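Local coordinates for protein bifunctional endomannanase/endoglucanase (Caldanaerobius polysaccharolyticus, PDB 3W0K) that probably cleaves the beta-linked backbones of mannans and glucans at internal positions, as a glycoside hydrolase of family 5, at residues Phe8-Tyr12 with Tyr64-Tyr68; Asn37-Val43 with Ile77-Leu83. All coordinates share one frame; numbering follows the deposited sequence.

Contact 1 of 2, residues Phe8-Tyr12 with Tyr64-Tyr68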
loop_
_atom_site.group_PDB
_atom_site.type_symbol
_atom_site.label_atom_id
_atom_site.label_comp_id
_atom_site.label_asym_id
_atom_site.label_seq_id
_atom_site.Cartn_x
_atom_site.Cartn_y
_atom_site.Cartn_z
ATOM N N PHE A 8 1.614 1.533 -8.136
ATOM C CA PHE A 8 1.415 2.346 -9.328
ATOM C C PHE A 8 0.074 3.041 -9.177
ATOM O O PHE A 8 -0.905 2.433 -8.745
ATOM C CB PHE A 8 1.485 1.508 -10.604
ATOM C CG PHE A 8 2.891 1.196 -11.039
ATOM C CD1 PHE A 8 3.655 2.156 -11.697
ATOM C CD2 PHE A 8 3.458 -0.046 -10.770
ATOM C CE1 PHE A 8 4.964 1.884 -12.082
ATOM C CE2 PHE A 8 4.766 -0.331 -11.149
ATOM C CZ PHE A 8 5.522 0.640 -11.809
ATOM N N GLN A 9 0.050 4.323 -9.521
ATOM C CA GLN A 9 -1.128 5.162 -9.371
ATOM C C GLN A 9 -1.977 5.373 -10.633
ATOM O O GLN A 9 -2.642 6.403 -10.777
ATOM C CB GLN A 9 -0.681 6.508 -8.780
ATOM C CG GLN A 9 -0.158 6.437 -7.323
ATOM C CD GLN A 9 1.196 5.736 -7.160
ATOM O OE1 GLN A 9 1.396 4.958 -6.220
ATOM N NE2 GLN A 9 2.132 6.034 -8.048
ATOM N N TRP A 10 -2.022 4.356 -11.489
ATOM C CA TRP A 10 -2.767 4.420 -12.749
ATOM C C TRP A 10 -4.265 4.710 -12.625
ATOM O O TRP A 10 -4.851 5.321 -13.516
ATOM C CB TRP A 10 -2.558 3.133 -13.550
ATOM C CG TRP A 10 -1.112 2.771 -13.754
ATOM C CD1 TRP A 10 -0.055 3.629 -13.874
ATOM C CD2 TRP A 10 -0.571 1.451 -13.859
ATOM N NE1 TRP A 10 1.112 2.922 -14.048
ATOM C CE2 TRP A 10 0.823 1.582 -14.044
ATOM C CE3 TRP A 10 -1.131 0.166 -13.818
ATOM C CZ2 TRP A 10 1.668 0.478 -14.186
ATOM C CZ3 TRP A 10 -0.289 -0.934 -13.959
ATOM C CH2 TRP A 10 1.094 -0.770 -14.140
ATOM N N MET A 11 -4.879 4.279 -11.524
ATOM C CA MET A 11 -6.311 4.498 -11.291
ATOM C C MET A 11 -6.480 4.899 -9.824
ATOM O O MET A 11 -7.473 4.572 -9.168
ATOM C CB MET A 11 -7.090 3.207 -11.590
ATOM C CG MET A 11 -8.598 3.387 -11.692
ATOM S SD MET A 11 -9.524 1.838 -11.885
ATOM C CE MET A 11 -8.859 1.269 -13.372
ATOM N N TYR A 12 -5.523 5.692 -9.357
ATOM C CA TYR A 12 -5.442 6.145 -7.973
ATOM C C TYR A 12 -6.470 7.164 -7.474
ATOM O O TYR A 12 -7.071 6.966 -6.418
ATOM C CB TYR A 12 -4.019 6.657 -7.735
ATOM C CG TYR A 12 -3.708 7.091 -6.329
ATOM C CD1 TYR A 12 -4.003 6.274 -5.240
ATOM C CD2 TYR A 12 -3.091 8.316 -6.088
ATOM C CE1 TYR A 12 -3.694 6.666 -3.951
ATOM C CE2 TYR A 12 -2.773 8.719 -4.798
ATOM C CZ TYR A 12 -3.079 7.889 -3.732
ATOM O OH TYR A 12 -2.782 8.289 -2.452
ATOM N N TYR A 64 -9.843 -1.963 -17.616
ATOM C CA TYR A 64 -8.531 -1.401 -17.308
ATOM C C TYR A 64 -7.837 -2.306 -16.303
ATOM O O TYR A 64 -6.642 -2.567 -16.419
ATOM C CB TYR A 64 -8.651 0.005 -16.728
ATOM C CG TYR A 64 -8.742 1.084 -17.774
ATOM C CD1 TYR A 64 -7.586 1.606 -18.363
ATOM C CD2 TYR A 64 -9.974 1.599 -18.165
ATOM C CE1 TYR A 64 -7.659 2.618 -19.313
ATOM C CE2 TYR A 64 -10.056 2.615 -19.116
ATOM C CZ TYR A 64 -8.898 3.117 -19.683
ATOM O OH TYR A 64 -8.974 4.127 -20.613
ATOM N N ILE A 65 -8.592 -2.786 -15.318
ATOM C CA ILE A 65 -8.038 -3.679 -14.306
ATOM C C ILE A 65 -7.628 -4.994 -14.970
ATOM O O ILE A 65 -6.576 -5.544 -14.653
ATOM C CB ILE A 65 -9.030 -3.902 -13.140
ATOM C CG1 ILE A 65 -9.359 -2.553 -12.488
ATOM C CG2 ILE A 65 -8.424 -4.844 -12.099
ATOM C CD1 ILE A 65 -10.418 -2.615 -11.407
ATOM N N ASP A 66 -8.424 -5.452 -15.939
ATOM C CA ASP A 66 -8.108 -6.680 -16.681
ATOM C C ASP A 66 -6.764 -6.492 -17.384
ATOM O O ASP A 66 -5.927 -7.397 -17.400
ATOM C CB ASP A 66 -9.144 -6.956 -17.777
ATOM C CG ASP A 66 -10.516 -7.304 -17.242
ATOM O OD1 ASP A 66 -10.682 -7.487 -16.021
ATOM O OD2 ASP A 66 -11.439 -7.407 -18.074
ATOM N N LEU A 67 -6.584 -5.312 -17.974
ATOM C CA LEU A 67 -5.365 -4.978 -18.703
ATOM C C LEU A 67 -4.150 -4.919 -17.785
ATOM O O LEU A 67 -3.077 -5.413 -18.139
ATOM C CB LEU A 67 -5.542 -3.657 -19.458
ATOM C CG LEU A 67 -4.408 -3.238 -20.397
ATOM C CD1 LEU A 67 -4.081 -4.357 -21.377
ATOM C CD2 LEU A 67 -4.815 -1.972 -21.137
ATOM N N TYR A 68 -4.317 -4.320 -16.608
ATOM C CA TYR A 68 -3.219 -4.240 -15.650
ATOM C C TYR A 68 -2.788 -5.660 -15.283
ATOM O O TYR A 68 -1.596 -5.970 -15.241
ATOM C CB TYR A 68 -3.650 -3.512 -14.372
ATOM C CG TYR A 68 -4.112 -2.075 -14.530
ATOM C CD1 TYR A 68 -3.789 -1.321 -15.660
ATOM C CD2 TYR A 68 -4.883 -1.475 -13.537
ATOM C CE1 TYR A 68 -4.231 0.005 -15.794
ATOM C CE2 TYR A 68 -5.327 -0.162 -13.657
ATOM C CZ TYR A 68 -5.000 0.573 -14.782
ATOM O OH TYR A 68 -5.443 1.872 -14.883
#

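Contact 2 of 2, residues Asn37-Val43 with Ile77-Leu83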
loop_
_atom_site.group_PDB
_atom_site.type_symbol
_atom_site.label_atom_id
_atom_site.label_comp_id
_atom_site.label_asym_id
_atom_site.label_seq_id
_atom_site.Cartn_x
_atom_site.Cartn_y
_atom_site.Cartn_z
ATOM N N ASN A 37 8.876 -8.486 -8.577
ATOM C CA ASN A 37 7.788 -9.389 -8.947
ATOM C C ASN A 37 6.445 -9.010 -8.334
ATOM O O ASN A 37 5.539 -9.845 -8.253
ATOM C CB ASN A 37 8.149 -10.794 -8.461
ATOM C CG ASN A 37 8.366 -10.851 -6.950
ATOM O OD1 ASN A 37 8.043 -9.905 -6.226
ATOM N ND2 ASN A 37 8.922 -11.958 -6.474
ATOM N N PHE A 38 6.305 -7.753 -7.934
ATOM C CA PHE A 38 5.081 -7.319 -7.275
ATOM C C PHE A 38 4.671 -5.902 -7.634
ATOM O O PHE A 38 5.499 -4.997 -7.709
ATOM C CB PHE A 38 5.283 -7.440 -5.757
ATOM C CG PHE A 38 4.120 -6.958 -4.928
ATOM C CD1 PHE A 38 3.090 -7.826 -4.587
ATOM C CD2 PHE A 38 4.081 -5.650 -4.447
ATOM C CE1 PHE A 38 2.036 -7.401 -3.770
ATOM C CE2 PHE A 38 3.036 -5.218 -3.631
ATOM C CZ PHE A 38 2.011 -6.099 -3.293
ATOM N N VAL A 39 3.372 -5.730 -7.857
ATOM C CA VAL A 39 2.794 -4.434 -8.170
ATOM C C VAL A 39 1.500 -4.288 -7.381
ATOM O O VAL A 39 0.681 -5.205 -7.352
ATOM C CB VAL A 39 2.502 -4.296 -9.690
ATOM C CG1 VAL A 39 1.465 -3.224 -9.956
ATOM C CG2 VAL A 39 3.780 -3.940 -10.427
ATOM N N ARG A 40 1.372 -3.180 -6.655
ATOM C CA ARG A 40 0.153 -2.907 -5.905
ATOM C C ARG A 40 -0.555 -1.791 -6.658
ATOM O O ARG A 40 0.068 -0.803 -7.053
ATOM C CB ARG A 40 0.454 -2.482 -4.466
ATOM C CG ARG A 40 -0.801 -2.150 -3.648
ATOM C CD ARG A 40 -0.456 -2.022 -2.180
ATOM N NE ARG A 40 -1.602 -1.700 -1.323
ATOM C CZ ARG A 40 -1.898 -0.480 -0.884
ATOM N NH1 ARG A 40 -1.157 0.557 -1.240
ATOM N NH2 ARG A 40 -2.851 -0.317 0.032
ATOM N N ILE A 41 -1.852 -1.973 -6.886
ATOM C CA ILE A 41 -2.648 -0.999 -7.617
ATOM C C ILE A 41 -3.773 -0.432 -6.748
ATOM O O ILE A 41 -4.850 -1.025 -6.655
ATOM C CB ILE A 41 -3.268 -1.637 -8.891
ATOM C CG1 ILE A 41 -2.179 -2.289 -9.753
ATOM C CG2 ILE A 41 -4.004 -0.580 -9.711
ATOM C CD1 ILE A 41 -1.220 -1.305 -10.383
ATOM N N PRO A 42 -3.517 0.693 -6.059
ATOM C CA PRO A 42 -4.529 1.327 -5.200
ATOM C C PRO A 42 -5.490 2.120 -6.088
ATOM O O PRO A 42 -5.067 3.026 -6.803
ATOM C CB PRO A 42 -3.689 2.238 -4.304
ATOM C CG PRO A 42 -2.549 2.635 -5.205
ATOM C CD PRO A 42 -2.200 1.334 -5.889
ATOM N N VAL A 43 -6.776 1.780 -6.045
ATOM C CA VAL A 43 -7.754 2.451 -6.900
ATOM C C VAL A 43 -8.868 3.220 -6.189
ATOM O O VAL A 43 -9.160 2.982 -5.019
ATOM C CB VAL A 43 -8.385 1.461 -7.924
ATOM C CG1 VAL A 43 -7.289 0.723 -8.688
ATOM C CG2 VAL A 43 -9.305 0.466 -7.227
ATOM N N ILE A 77 4.799 -10.824 -12.798
ATOM C CA ILE A 77 4.632 -9.872 -11.711
ATOM C C ILE A 77 3.267 -10.106 -11.083
ATOM O O ILE A 77 2.264 -10.193 -11.790
ATOM C CB ILE A 77 4.707 -8.415 -12.234
ATOM C CG1 ILE A 77 6.127 -8.104 -12.714
ATOM C CG2 ILE A 77 4.281 -7.432 -11.149
ATOM C CD1 ILE A 77 6.262 -6.768 -13.412
ATOM N N HIS A 78 3.248 -10.278 -9.763
ATOM C CA HIS A 78 2.010 -10.474 -9.013
ATOM C C HIS A 78 1.324 -9.120 -8.871
ATOM O O HIS A 78 1.979 -8.118 -8.564
ATOM C CB HIS A 78 2.322 -11.023 -7.615
ATOM C CG HIS A 78 1.134 -11.066 -6.701
ATOM N ND1 HIS A 78 0.375 -12.202 -6.522
ATOM C CD2 HIS A 78 0.565 -10.106 -5.930
ATOM C CE1 HIS A 78 -0.613 -11.940 -5.683
ATOM N NE2 HIS A 78 -0.520 -10.676 -5.310
ATOM N N MET A 79 0.012 -9.089 -9.094
ATOM C CA MET A 79 -0.742 -7.848 -8.965
ATOM C C MET A 79 -1.640 -7.878 -7.738
ATOM O O MET A 79 -2.422 -8.813 -7.545
ATOM C CB MET A 79 -1.597 -7.586 -10.206
ATOM C CG MET A 79 -2.303 -6.231 -10.166
ATOM S SD MET A 79 -3.291 -5.879 -11.629
ATOM C CE MET A 79 -4.943 -5.968 -10.956
ATOM N N CYS A 80 -1.501 -6.860 -6.898
ATOM C CA CYS A 80 -2.320 -6.745 -5.702
ATOM C C CYS A 80 -3.280 -5.579 -5.905
ATOM O O CYS A 80 -2.865 -4.416 -5.925
ATOM C CB CYS A 80 -1.444 -6.504 -4.473
ATOM S SG CYS A 80 -2.393 -6.303 -2.952
ATOM N N LEU A 81 -4.557 -5.901 -6.098
ATOM C CA LEU A 81 -5.596 -4.895 -6.311
ATOM C C LEU A 81 -6.091 -4.377 -4.968
ATOM O O LEU A 81 -6.513 -5.155 -4.114
ATOM C CB LEU A 81 -6.764 -5.500 -7.099
ATOM C CG LEU A 81 -7.969 -4.593 -7.362
ATOM C CD1 LEU A 81 -7.577 -3.417 -8.242
ATOM C CD2 LEU A 81 -9.081 -5.409 -8.021
ATOM N N ASN A 82 -6.068 -3.058 -4.800
ATOM C CA ASN A 82 -6.491 -2.432 -3.552
ATOM C C ASN A 82 -7.540 -1.343 -3.741
ATOM O O ASN A 82 -7.465 -0.566 -4.690
ATOM C CB ASN A 82 -5.265 -1.811 -2.855
ATOM C CG ASN A 82 -5.645 -0.844 -1.737
ATOM O OD1 ASN A 82 -5.469 0.369 -1.862
ATOM N ND2 ASN A 82 -6.183 -1.379 -0.648
ATOM N N LEU A 83 -8.536 -1.306 -2.857
ATOM C CA LEU A 83 -9.512 -0.225 -2.911
ATOM C C LEU A 83 -8.912 0.845 -1.999
ATOM O O LEU A 83 -8.845 0.665 -0.780
ATOM C CB LEU A 83 -10.891 -0.651 -2.391
ATOM C CG LEU A 83 -11.767 -1.512 -3.303
ATOM C CD1 LEU A 83 -13.161 -1.632 -2.691
ATOM C CD2 LEU A 83 -11.864 -0.889 -4.687
#

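Contact 1 of 2, residues Phe8-Tyr12 with Tyr64-Tyr68
Tyr-64 and Met-11 open a buried, mainly apolar contact between helix 62-74 and the loop that follows strand 4-7 in this (beta/alpha)8, or TIM, barrel. The CB of Tyr-64 lies 3.6 Å from the CE methyl of Met-11, and the side chains meet at a slant. Beyond CB the ring of Tyr-64 leads away from the loop segment, and its side chain touches Pro-20. Met-11 runs straight from its backbone, with CG anti to the backbone N (chi1 -167°), and bends at its last torsion (chi3 -61°), so that CE rather than the sulfur meets the helix. One residue on, Ile-65 offers its CG1 branch to the same methyl, 4.0 Å from Met-11 CE, while its side chain also reaches Tyr-122. A turn further along the helix, Tyr-68 carries the largest share of the contact. Its CE2 approaches Met-11 CE at 3.8 Å. The rings of Tyr-68 and Trp-10 form neither a stack nor a T: their planes stand 57° apart, with 5.0 Å between the centroid of the Tyr-68 ring and that of the six-membered ring of Trp-10. CE3 of Trp-10 nevertheless lies over one face of the phenol, on its CD1/CE1 side, 3.6 Å from Tyr-68 CD1. The carbonyl O of Tyr-64 sits over the other face, so the ring is held between its own helix and the indole. No hydrogen bond joins the two segments. The polar end of Tyr-68 is instead satisfied by the carbonyl O of Glu-21, whose backbone is also hydrogen-bonded to that of Trp-10; one residue thereby links the phenol to the loop it packs against. Beside that bond, the CB of Trp-10 comes to 3.4 Å from Tyr-68 OH.

Contact 2 of 2, residues Asn37-Val43 with Ile77-Leu83
The carbonyl O of Cys-80 accepts a nearly straight hydrogen bond from strand 38-43, 2.8 Å from Ile-41 N to Cys-80 O, and also receives a weaker CA-H...O contact from Arg-40, whose CA lies 3.4 Å from the same oxygen. The pattern repeats along the pair, with His-78 O taking Val-39 N and Asn-82 O taking Val-43 N, while the amides of His-78, Cys-80 and Asn-82 donate back. Phe-38, Arg-40 and Pro-42 share one face of the sheet with His-78, Cys-80 and Asn-82. There the rings of Phe-38 and His-78 lie rim to rim, almost coplanar (5°), with Phe-38 CD1 3.7 Å from His-78 CD2. Arg-40 stretches out from CG to NE, which brings its guanidinium against the Asn-82 amide; the planes stack 26° apart, and OD1 lies over the guanidinium face without a hydrogen bond. The ends of these groups are bound elsewhere: Arg-40 by Asp-133, Glu-258 and Asn-136, and Asn-82 ND2 by the carbonyl O of Asp-133. Val-39, Ile-41 and Met-79 point to the other face, where Ile-41 CG1 lies 4.0 Å from Met-79 CG and both side chains pack against Tyr-68 of helix 62-74. At the start of the pair Val-39 CG2 meets Ile-77 CG2 at 3.6 Å, and both residues touch Leu-31 of helix 25-33. A Tris molecule, probably from the crystallisation liquor, lies about 5 Å from the Arg-40 side chain and may mark a pocket. Strands 38-44 and 78-83, parallel and joined through helix 62-74, form one beta-alpha-beta unit of the TIM barrel.

Overall arrangement
From the N terminus, the chain leaves strand 4-7 into the loop that begins with 8-12, passes helix 25-33, and runs along strand 38-44, helix 62-74 and strand 78-83. Contact 1 closes the span from the first loop to helix 62-74; contact 2 closes the shorter span from the second barrel strand to the third. The segments alternate, so the two closures cross rather than nest. The contacts, with centres about 9 Å apart, also touch directly: Phe-8 N probably hydrogen-bonds to Arg-40 O at 3.0 Å, and Tyr-68 CB packs 3.6 Å from Met-79 SD. Together they tie the loop after the first strand and the crossover helix to the second and third strands.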